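Local structure of uncharacterized protein (Bordetella bronchiseptica, 4XG0) at residues A[281-293]-A[316-328]; A[347-360]-A[394-406]. The protein probably acts as a sugar-acid kinase of the DUF1537 family, pairing a sugar-binding N-terminal domain with a nucleotide-binding C-terminal domain. All coordinates share one frame; numbering follows the deposited sequence. Where two conformers were deposited one is given.

How the interactions relate
Both interactions pair parallel strands of one mixed sheet in the nucleotide-binding C-terminal domain. Interaction 1 joins 283-285, one of the two edge strands, to 317-321, and interaction 2 joins 354-358 to 399-403. Strand 259-263 lies between the two pairs and hydrogen-bonds to both 317-321 and 354-358. The centres of the interactions are about 16 Å apart and their nearest atoms about 5 Å apart, without touching. Helix 334-349 links them in the chain: it packs on Trp285, Leu289 and Leu292 of interaction 1, and its last turn belongs to interaction 2. Helix 268-279 also reaches both, covering Thr284 and Met319 and offering Gln273 to Lys403. The glycine-rich turn at Gly360 is consistent with a nucleotide-binding role.

Interaction 1: A[281-293]-A[316-328]; sequences GARTWAPTLAQLA and DALMLLAPEGRLA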
loop_
_atom_site.group_PDB
_atom_site.type_symbol
_atom_site.label_atom_id
_atom_site.label_comp_id
_atom_site.label_asym_id
_atom_site.label_seq_id
_atom_site.Cartn_x
_atom_site.Cartn_y
_atom_site.Cartn_z
ATOM N N GLY A 281 17.265 -7.829 0.148
ATOM C CA GLY A 281 17.893 -6.806 0.970
ATOM C C GLY A 281 17.717 -6.867 2.480
ATOM O O GLY A 281 18.246 -6.021 3.189
ATOM N N ALA A 282 16.994 -7.859 2.982
ATOM C CA ALA A 282 16.852 -8.037 4.424
ATOM C C ALA A 282 18.189 -8.304 5.104
ATOM O O ALA A 282 18.950 -9.174 4.702
ATOM C CB ALA A 282 15.880 -9.135 4.737
ATOM N N ARG A 283 18.491 -7.531 6.131
ATOM C CA ARG A 283 19.676 -7.796 6.916
ATOM C C ARG A 283 19.476 -9.077 7.714
ATOM O O ARG A 283 18.493 -9.220 8.449
ATOM C CB ARG A 283 19.971 -6.611 7.833
ATOM C CG ARG A 283 20.332 -5.355 7.046
ATOM C CD ARG A 283 21.307 -4.439 7.790
ATOM N NE ARG A 283 22.032 -3.579 6.849
ATOM C CZ ARG A 283 21.654 -2.352 6.486
ATOM N NH1 ARG A 283 22.386 -1.666 5.611
ATOM N NH2 ARG A 283 20.558 -1.795 6.988
ATOM N N THR A 284 20.423 -9.996 7.575
ATOM C CA THR A 284 20.195 -11.371 7.990
ATOM C C THR A 284 21.215 -11.855 9.020
ATOM O O THR A 284 22.423 -11.774 8.800
ATOM C CB THR A 284 20.220 -12.275 6.745
ATOM O OG1 THR A 284 19.120 -11.928 5.885
ATOM C CG2 THR A 284 20.118 -13.737 7.115
ATOM N N TRP A 285 20.723 -12.367 10.138
ATOM C CA TRP A 285 21.575 -13.063 11.094
ATOM C C TRP A 285 21.415 -14.536 10.801
ATOM O O TRP A 285 20.313 -15.085 10.946
ATOM C CB TRP A 285 21.133 -12.760 12.534
ATOM C CG TRP A 285 22.066 -13.206 13.586
ATOM C CD1 TRP A 285 23.410 -12.980 13.641
ATOM C CD2 TRP A 285 21.733 -13.932 14.784
ATOM N NE1 TRP A 285 23.938 -13.526 14.796
ATOM C CE2 TRP A 285 22.927 -14.108 15.514
ATOM C CE3 TRP A 285 20.553 -14.466 15.293
ATOM C CZ2 TRP A 285 22.967 -14.789 16.729
ATOM C CZ3 TRP A 285 20.599 -15.140 16.507
ATOM C CH2 TRP A 285 21.789 -15.284 17.206
ATOM N N ALA A 286 22.497 -15.163 10.342
ATOM C CA ALA A 286 22.507 -16.594 10.055
ATOM C C ALA A 286 23.617 -17.286 10.826
ATOM O O ALA A 286 24.646 -17.660 10.262
ATOM C CB ALA A 286 22.706 -16.814 8.552
ATOM N N PRO A 287 23.423 -17.458 12.139
ATOM C CA PRO A 287 24.464 -18.042 12.986
ATOM C C PRO A 287 24.593 -19.551 12.865
ATOM O O PRO A 287 23.650 -20.227 12.499
ATOM C CB PRO A 287 23.980 -17.689 14.402
ATOM C CG PRO A 287 22.511 -17.670 14.297
ATOM C CD PRO A 287 22.219 -17.094 12.906
ATOM N N THR A 288 25.772 -20.061 13.196
ATOM C CA THR A 288 25.975 -21.484 13.353
ATOM C C THR A 288 25.373 -21.900 14.684
ATOM O O THR A 288 24.976 -21.051 15.477
ATOM C CB THR A 288 27.462 -21.820 13.408
ATOM O OG1 THR A 288 28.016 -21.254 14.597
ATOM C CG2 THR A 288 28.168 -21.246 12.214
ATOM N N LEU A 289 25.320 -23.205 14.932
ATOM C CA LEU A 289 24.774 -23.726 16.168
ATOM C C LEU A 289 25.531 -23.164 17.355
ATOM O O LEU A 289 24.932 -22.795 18.364
ATOM C CB LEU A 289 24.902 -25.239 16.195
ATOM C CG LEU A 289 23.862 -25.986 15.370
ATOM C CD1 LEU A 289 24.205 -27.458 15.415
ATOM C CD2 LEU A 289 22.488 -25.712 15.957
ATOM N N ALA A 290 26.853 -23.129 17.239
ATOM C CA ALA A 290 27.680 -22.592 18.314
ATOM C C ALA A 290 27.388 -21.103 18.538
ATOM O O ALA A 290 27.254 -20.654 19.679
ATOM C CB ALA A 290 29.137 -22.795 17.999
ATOM N N GLN A 291 27.274 -20.337 17.459
ATOM C CA GLN A 291 27.005 -18.895 17.589
ATOM C C GLN A 291 25.628 -18.601 18.170
ATOM O O GLN A 291 25.470 -17.693 19.005
ATOM C CB GLN A 291 27.172 -18.196 16.232
ATOM C CG GLN A 291 28.623 -18.187 15.718
ATOM C CD GLN A 291 28.740 -17.729 14.265
ATOM O OE1 GLN A 291 27.818 -17.898 13.460
ATOM N NE2 GLN A 291 29.872 -17.131 13.934
ATOM N N LEU A 292 24.620 -19.348 17.728
ATOM C CA LEU A 292 23.273 -19.167 18.221
ATOM C C LEU A 292 23.204 -19.301 19.767
ATOM O O LEU A 292 22.426 -18.583 20.408
ATOM C CB LEU A 292 22.334 -20.142 17.531
ATOM C CG LEU A 292 20.886 -20.074 17.974
ATOM C CD1 LEU A 292 20.331 -18.661 17.912
ATOM C CD2 LEU A 292 20.104 -21.027 17.077
ATOM N N ALA A 293 24.013 -20.198 20.354
ATOM C CA ALA A 293 24.028 -20.374 21.811
ATOM C C ALA A 293 24.941 -19.379 22.537
ATOM O O ALA A 293 25.054 -19.430 23.758
ATOM C CB ALA A 293 24.437 -21.817 22.170
ATOM N N ASP A 316 12.687 -3.065 4.225
ATOM C CA ASP A 316 12.887 -2.657 5.619
ATOM C C ASP A 316 12.614 -3.847 6.542
ATOM O O ASP A 316 11.589 -3.898 7.233
ATOM C CB ASP A 316 11.958 -1.501 5.959
ATOM C CG ASP A 316 12.320 -0.817 7.271
ATOM O OD1 ASP A 316 13.273 -1.272 7.943
ATOM O OD2 ASP A 316 11.634 0.173 7.626
ATOM N N ALA A 317 13.542 -4.800 6.531
ATOM C CA ALA A 317 13.330 -6.085 7.165
ATOM C C ALA A 317 14.613 -6.614 7.768
ATOM O O ALA A 317 15.691 -6.403 7.225
ATOM C CB ALA A 317 12.787 -7.079 6.144
ATOM N N LEU A 318 14.484 -7.285 8.911
ATOM C CA LEU A 318 15.581 -8.030 9.528
ATOM C C LEU A 318 15.176 -9.502 9.532
ATOM O O LEU A 318 14.011 -9.796 9.768
ATOM C CB LEU A 318 15.793 -7.554 10.964
ATOM C CG LEU A 318 16.125 -6.065 11.135
ATOM C CD1 LEU A 318 16.049 -5.656 12.586
ATOM C CD2 LEU A 318 17.481 -5.778 10.581
ATOM N N MET A 319 16.107 -10.414 9.261
ATOM C CA MET A 319 15.808 -11.842 9.298
ATOM C C MET A 319 16.746 -12.607 10.221
ATOM O O MET A 319 17.955 -12.431 10.159
ATOM C CB MET A 319 15.841 -12.466 7.895
ATOM C CG MET A 319 15.447 -13.928 7.862
ATOM S SD MET A 319 15.277 -14.557 6.164
ATOM C CE MET A 319 16.991 -14.507 5.664
ATOM N N LEU A 320 16.169 -13.428 11.102
ATOM C CA LEU A 320 16.931 -14.409 11.873
ATOM C C LEU A 320 16.717 -15.787 11.271
ATOM O O LEU A 320 15.586 -16.279 11.204
ATOM C CB LEU A 320 16.505 -14.419 13.340
ATOM C CG LEU A 320 16.168 -13.060 13.931
ATOM C CD1 LEU A 320 15.798 -13.212 15.414
ATOM C CD2 LEU A 320 17.332 -12.108 13.798
ATOM N N LEU A 321 17.805 -16.391 10.818
ATOM C CA LEU A 321 17.771 -17.670 10.132
ATOM C C LEU A 321 18.365 -18.803 10.990
ATOM O O LEU A 321 19.538 -18.761 11.365
ATOM C CB LEU A 321 18.541 -17.543 8.820
ATOM C CG LEU A 321 18.522 -18.769 7.894
ATOM C CD1 LEU A 321 17.077 -19.172 7.611
ATOM C CD2 LEU A 321 19.298 -18.471 6.610
ATOM N N ALA A 322 17.558 -19.823 11.279
ATOM C CA ALA A 322 18.001 -20.942 12.111
ATOM C C ALA A 322 18.994 -21.811 11.384
ATOM O O ALA A 322 18.817 -22.077 10.213
ATOM C CB ALA A 322 16.824 -21.791 12.518
ATOM N N PRO A 323 20.043 -22.267 12.077
ATOM C CA PRO A 323 20.799 -23.385 11.506
ATOM C C PRO A 323 20.104 -24.713 11.841
ATOM O O PRO A 323 19.286 -24.791 12.769
ATOM C CB PRO A 323 22.144 -23.271 12.211
ATOM C CG PRO A 323 21.834 -22.701 13.512
ATOM C CD PRO A 323 20.667 -21.761 13.314
ATOM N N GLU A 324 20.432 -25.749 11.085
ATOM C CA GLU A 324 19.937 -27.088 11.350
ATOM C C GLU A 324 20.530 -27.649 12.645
ATOM O O GLU A 324 21.654 -27.312 13.015
ATOM C CB GLU A 324 20.295 -27.998 10.160
ATOM C CG GLU A 324 19.759 -29.417 10.255
ATOM C CD GLU A 324 19.324 -29.981 8.897
ATOM O OE1 GLU A 324 19.395 -29.257 7.870
ATOM O OE2 GLU A 324 18.901 -31.158 8.861
ATOM N N GLY A 325 19.757 -28.491 13.328
ATOM C CA GLY A 325 20.229 -29.220 14.491
ATOM C C GLY A 325 19.746 -28.691 15.832
ATOM O O GLY A 325 18.669 -28.095 15.958
ATOM N N ARG A 326 20.544 -28.946 16.853
ATOM C CA ARG A 326 20.217 -28.478 18.191
ATOM C C ARG A 326 21.442 -27.828 18.798
ATOM O O ARG A 326 22.570 -28.165 18.442
ATOM C CB ARG A 326 19.768 -29.651 19.065
ATOM C CG ARG A 326 20.823 -30.732 19.213
ATOM C CD ARG A 326 20.503 -31.645 20.377
ATOM N NE ARG A 326 19.408 -32.553 20.060
ATOM C CZ ARG A 326 18.660 -33.168 20.970
ATOM N NH1 ARG A 326 17.691 -33.985 20.584
ATOM N NH2 ARG A 326 18.874 -32.968 22.266
ATOM N N LEU A 327 21.221 -26.888 19.716
ATOM C CA LEU A 327 22.322 -26.284 20.440
ATOM C C LEU A 327 23.015 -27.329 21.307
ATOM O O LEU A 327 22.364 -28.202 21.891
ATOM C CB LEU A 327 21.791 -25.164 21.335
ATOM C CG LEU A 327 20.925 -24.139 20.613
ATOM C CD1 LEU A 327 20.560 -23.042 21.576
ATOM C CD2 LEU A 327 21.654 -23.590 19.418
ATOM N N ALA A 328 24.332 -27.225 21.400
ATOM C CA ALA A 328 25.137 -28.176 22.162
ATOM C C ALA A 328 24.693 -28.223 23.615
ATOM O O ALA A 328 24.524 -27.175 24.247
ATOM C CB ALA A 328 26.604 -27.808 22.067
HETATM O O HOH W 1 21.715 -19.988 10.466
HETATM O O HOH W 2 25.394 -25.040 20.402
#
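Leu289 lies against the chain that follows strand 317-321, its CD2 3.5 Å from Glu324 O and equally close to Arg326 O. With CG of Leu292 anti to the backbone N (chi1 179°) and chi2 at 52°, CD2 lies against two partners: Leu327, whose side chain it crosses at about a right angle, with the CD2 atoms 3.8 Å apart, and the ring of Pro323, where CD is 3.9 Å away. That ring also abuts the backbone, Pro323 CG standing 3.2 Å from Pro287 O. A water bridges this carbonyl to Leu321 O, donating to both. Within 281-293, Pro287 CG sits over the centre of the Trp285 indole, 3.6 Å above its plane; Trp301 stacks on the same indole and NE1 is hydrogen-bonded to Asn297 OD1. Farther back, Thr284 and Met319 run side by side. The bend at chi3 (69°) curls Met319 CE onto the threonine, 3.4 Å from Thr284 OG1, while that hydroxyl donates to Ala282 O from above the carbonyl plane. Four backbone hydrogen bonds tie strand 283-285 to 317-321; with helices 289-292 and 295-304 in a partly unmodelled connection, this is consistent with a beta-alpha-beta crossover at the sheet edge.

Interaction 2: A[347-360]-A[394-406]; sequences VLAHGAAGVVATGG and QAAGLPVVTKAGG
Leu398, at the end of a type II turn from Ala395, fits its two methyls against different parts of 347-360. With CG anti to the backbone N (chi1 -173°), CD1 is brought 3.4 Å from Ala352 O, and CD2 meets Val347 CG1 tip to tip at 3.8 Å. In the conformer described, Val355 comes across this leucine at about a right angle, its CG2 against Leu398 CD2, but a second conformer was modelled and the detail of this contact is doubtful. Leu348, on the last turn of helix 334-349, crosses Gln394 in similar fashion: CD1 rests on the amide, 3.8 Å from Gln394 CD, while CD2 approaches the backbone O of the same residue.

From Val355 onward, strands 354-358 and 399-403 run parallel, 9° apart, as neighbours in the alpha/beta sheet of the nucleotide-binding domain. Val356 and Val401 point the same way with their CG1 atoms 4.1 Å apart, and helix 412-421 covers Val356 on that face. Farther along the same face, Thr358 OG1 donates to Lys403 O (2.8 Å) from well above the carbonyl plane and accepts a weak bond from Lys403 NZ. Bends at chi3 and chi4 fold the lysine back so that NZ donates to Ala404 O at 2.8 Å; Phe407 O and Gln273 OE1 also hold this amine. The peptide bond from Thr358 to Gly359 is cis, and just beyond it one water accepts from both Gly360 N and Gly405 N.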
loop_
_atom_site.group_PDB
_atom_site.type_symbol
_atom_site.label_atom_id
_atom_site.label_comp_id
_atom_site.label_asym_id
_atom_site.label_seq_id
_atom_site.Cartn_x
_atom_site.Cartn_y
_atom_site.Cartn_z
ATOM N N VAL A 347 12.347 -7.155 19.499
ATOM C CA VAL A 347 11.081 -6.450 19.411
ATOM C C VAL A 347 10.863 -5.511 20.596
ATOM O O VAL A 347 10.404 -4.378 20.442
ATOM C CB VAL A 347 9.924 -7.439 19.353
ATOM C CG1 VAL A 347 8.617 -6.728 19.560
ATOM C CG2 VAL A 347 9.949 -8.213 18.024
ATOM N N LEU A 348 11.189 -5.949 21.794
ATOM C CA LEU A 348 10.930 -5.077 22.938
ATOM C C LEU A 348 11.967 -3.968 23.057
ATOM O O LEU A 348 11.655 -2.809 23.405
ATOM C CB LEU A 348 10.870 -5.899 24.218
ATOM C CG LEU A 348 9.707 -6.882 24.256
ATOM C CD1 LEU A 348 9.729 -7.733 25.544
ATOM C CD2 LEU A 348 8.400 -6.125 24.106
ATOM N N ALA A 349 13.206 -4.293 22.754
ATOM C CA ALA A 349 14.248 -3.310 23.002
ATOM C C ALA A 349 14.296 -2.217 21.911
ATOM O O ALA A 349 14.467 -1.027 22.221
ATOM C CB ALA A 349 15.597 -4.007 23.164
ATOM N N HIS A 350 14.144 -2.624 20.652
ATOM C CA HIS A 350 14.397 -1.775 19.486
ATOM C C HIS A 350 13.085 -1.393 18.784
ATOM O O HIS A 350 12.972 -0.335 18.179
ATOM C CB HIS A 350 15.321 -2.539 18.526
ATOM C CG HIS A 350 15.460 -1.922 17.164
ATOM N ND1 HIS A 350 16.197 -0.781 16.932
ATOM C CD2 HIS A 350 14.977 -2.315 15.956
ATOM C CE1 HIS A 350 16.143 -0.479 15.642
ATOM N NE2 HIS A 350 15.411 -1.393 15.030
ATOM N N GLY A 351 12.083 -2.248 18.901
ATOM C CA GLY A 351 10.816 -2.000 18.248
ATOM C C GLY A 351 10.812 -2.702 16.906
ATOM O O GLY A 351 11.863 -3.069 16.398
ATOM N N ALA A 352 9.613 -2.916 16.369
ATOM C CA ALA A 352 9.435 -3.558 15.079
ATOM C C ALA A 352 8.054 -3.207 14.591
ATOM O O ALA A 352 7.123 -2.976 15.383
ATOM C CB ALA A 352 9.606 -5.082 15.189
ATOM N N ALA A 353 7.920 -3.148 13.276
ATOM C CA ALA A 353 6.643 -2.946 12.658
ATOM C C ALA A 353 5.750 -4.172 12.748
ATOM O O ALA A 353 4.538 -4.058 12.636
ATOM C CB ALA A 353 6.855 -2.565 11.177
ATOM N N GLY A 354 6.372 -5.335 12.953
ATOM C CA GLY A 354 5.707 -6.621 13.051
ATOM C C GLY A 354 6.716 -7.759 12.994
ATOM O O GLY A 354 7.922 -7.532 12.811
ATOM N N VAL A 355 6.204 -8.974 13.157
ATOM C CA VAL A 355 6.984 -10.190 13.106
ATOM C C VAL A 355 6.334 -11.173 12.164
ATOM O O VAL A 355 5.109 -11.277 12.095
ATOM C CB VAL A 355 7.091 -10.852 14.489
ATOM C CG1 VAL A 355 7.970 -12.121 14.409
ATOM C CG2 VAL A 355 7.647 -9.893 15.457
ATOM N N VAL A 356 7.172 -11.878 11.415
ATOM C CA VAL A 356 6.736 -12.974 10.581
ATOM C C VAL A 356 7.487 -14.223 11.068
ATOM O O VAL A 356 8.708 -14.188 11.296
ATOM C CB VAL A 356 7.104 -12.729 9.088
ATOM C CG1 VAL A 356 6.669 -13.891 8.249
ATOM C CG2 VAL A 356 6.498 -11.453 8.577
ATOM N N ALA A 357 6.776 -15.310 11.299
ATOM C CA ALA A 357 7.429 -16.500 11.842
ATOM C C ALA A 357 7.040 -17.722 11.049
ATOM O O ALA A 357 5.860 -17.980 10.779
ATOM C CB ALA A 357 7.082 -16.693 13.343
ATOM N N THR A 358 8.053 -18.481 10.647
ATOM C CA THR A 358 7.844 -19.760 9.995
ATOM C C THR A 358 8.962 -20.743 10.405
ATOM O O THR A 358 10.091 -20.328 10.638
ATOM C CB THR A 358 7.802 -19.590 8.450
ATOM O OG1 THR A 358 7.279 -20.768 7.831
ATOM C CG2 THR A 358 9.177 -19.348 7.880
ATOM N N GLY A 359 8.648 -22.020 10.607
ATOM C CA GLY A 359 7.289 -22.517 10.611
ATOM C C GLY A 359 6.682 -22.520 12.011
ATOM O O GLY A 359 6.932 -21.597 12.806
ATOM N N GLY A 360 5.910 -23.569 12.306
ATOM C CA GLY A 360 5.093 -23.640 13.509
ATOM C C GLY A 360 5.910 -23.644 14.789
ATOM O O GLY A 360 5.533 -23.078 15.814
ATOM N N GLN A 394 3.777 -8.905 26.519
ATOM C CA GLN A 394 4.549 -7.667 26.514
ATOM C C GLN A 394 4.473 -6.856 25.207
ATOM O O GLN A 394 4.855 -5.689 25.162
ATOM C CB GLN A 394 6.008 -8.038 26.809
ATOM C CG GLN A 394 6.172 -9.069 27.962
ATOM C CD GLN A 394 7.604 -9.556 28.122
ATOM O OE1 GLN A 394 8.376 -9.001 28.903
ATOM N NE2 GLN A 394 7.964 -10.603 27.376
ATOM N N ALA A 395 4.003 -7.485 24.135
ATOM C CA ALA A 395 3.943 -6.837 22.821
ATOM C C ALA A 395 2.535 -6.919 22.249
ATOM O O ALA A 395 2.348 -7.021 21.016
ATOM C CB ALA A 395 4.917 -7.505 21.862
ATOM N N ALA A 396 1.537 -6.869 23.122
ATOM C CA ALA A 396 0.163 -6.866 22.652
ATOM C C ALA A 396 -0.012 -5.797 21.604
ATOM O O ALA A 396 0.437 -4.655 21.780
ATOM C CB ALA A 396 -0.797 -6.632 23.790
ATOM N N GLY A 397 -0.684 -6.161 20.514
ATOM C CA GLY A 397 -0.907 -5.257 19.421
ATOM C C GLY A 397 0.057 -5.373 18.267
ATOM O O GLY A 397 -0.242 -4.869 17.174
ATOM N N LEU A 398 1.187 -6.035 18.463
ATOM C CA LEU A 398 2.171 -6.142 17.396
ATOM C C LEU A 398 1.618 -6.970 16.257
ATOM O O LEU A 398 1.171 -8.091 16.477
ATOM C CB LEU A 398 3.450 -6.778 17.891
ATOM C CG LEU A 398 4.629 -6.801 16.921
ATOM C CD1 LEU A 398 5.220 -5.411 16.710
ATOM C CD2 LEU A 398 5.655 -7.751 17.415
ATOM N N PRO A 399 1.689 -6.443 15.032
ATOM C CA PRO A 399 1.300 -7.289 13.893
ATOM C C PRO A 399 2.188 -8.520 13.745
ATOM O O PRO A 399 3.405 -8.472 13.961
ATOM C CB PRO A 399 1.456 -6.362 12.705
ATOM C CG PRO A 399 1.222 -4.943 13.301
ATOM C CD PRO A 399 1.994 -5.064 14.611
ATOM N N VAL A 400 1.544 -9.635 13.417
ATOM C CA VAL A 400 2.219 -10.918 13.297
ATOM C C VAL A 400 1.633 -11.699 12.116
ATOM O O VAL A 400 0.437 -11.600 11.810
ATOM C CB VAL A 400 2.079 -11.769 14.615
ATOM C CG1 VAL A 400 0.611 -11.903 15.026
ATOM C CG2 VAL A 400 2.737 -13.117 14.473
ATOM N N VAL A 401 2.508 -12.450 11.453
ATOM C CA VAL A 401 2.151 -13.375 10.401
ATOM C C VAL A 401 2.797 -14.690 10.755
ATOM O O VAL A 401 3.966 -14.745 11.136
ATOM C CB VAL A 401 2.715 -12.916 9.027
ATOM C CG1 VAL A 401 2.625 -14.026 7.984
ATOM C CG2 VAL A 401 2.026 -11.654 8.539
ATOM N N THR A 402 2.035 -15.762 10.639
ATOM C CA THR A 402 2.589 -17.067 10.881
ATOM C C THR A 402 2.396 -17.938 9.630
ATOM O O THR A 402 1.490 -17.723 8.800
ATOM C CB THR A 402 1.950 -17.705 12.132
ATOM O OG1 THR A 402 0.530 -17.571 12.037
ATOM C CG2 THR A 402 2.413 -16.978 13.389
ATOM N N LYS A 403 3.256 -18.936 9.495
ATOM C CA LYS A 403 3.222 -19.771 8.299
ATOM C C LYS A 403 3.882 -21.098 8.576
ATOM O O LYS A 403 4.899 -21.153 9.262
ATOM C CB LYS A 403 3.958 -19.079 7.139
ATOM C CG LYS A 403 3.930 -19.817 5.830
ATOM C CD LYS A 403 4.750 -19.110 4.736
ATOM C CE LYS A 403 6.261 -19.320 4.908
ATOM N NZ LYS A 403 6.653 -20.767 4.697
ATOM N N ALA A 404 3.323 -22.164 8.026
ATOM C CA ALA A 404 3.982 -23.449 8.139
ATOM C C ALA A 404 5.254 -23.421 7.282
ATOM O O ALA A 404 5.318 -22.726 6.265
ATOM C CB ALA A 404 3.066 -24.547 7.727
ATOM N N GLY A 405 6.256 -24.172 7.713
ATOM C CA GLY A 405 7.585 -24.105 7.145
ATOM C C GLY A 405 7.612 -24.503 5.687
ATOM O O GLY A 405 8.351 -23.915 4.914
ATOM N N GLY A 406 6.807 -25.496 5.314
ATOM C CA GLY A 406 6.836 -26.017 3.959
ATOM C C GLY A 406 5.934 -25.268 2.991
ATOM O O GLY A 406 5.906 -25.592 1.805
HETATM O O HOH W 3 5.845 -25.831 10.173
#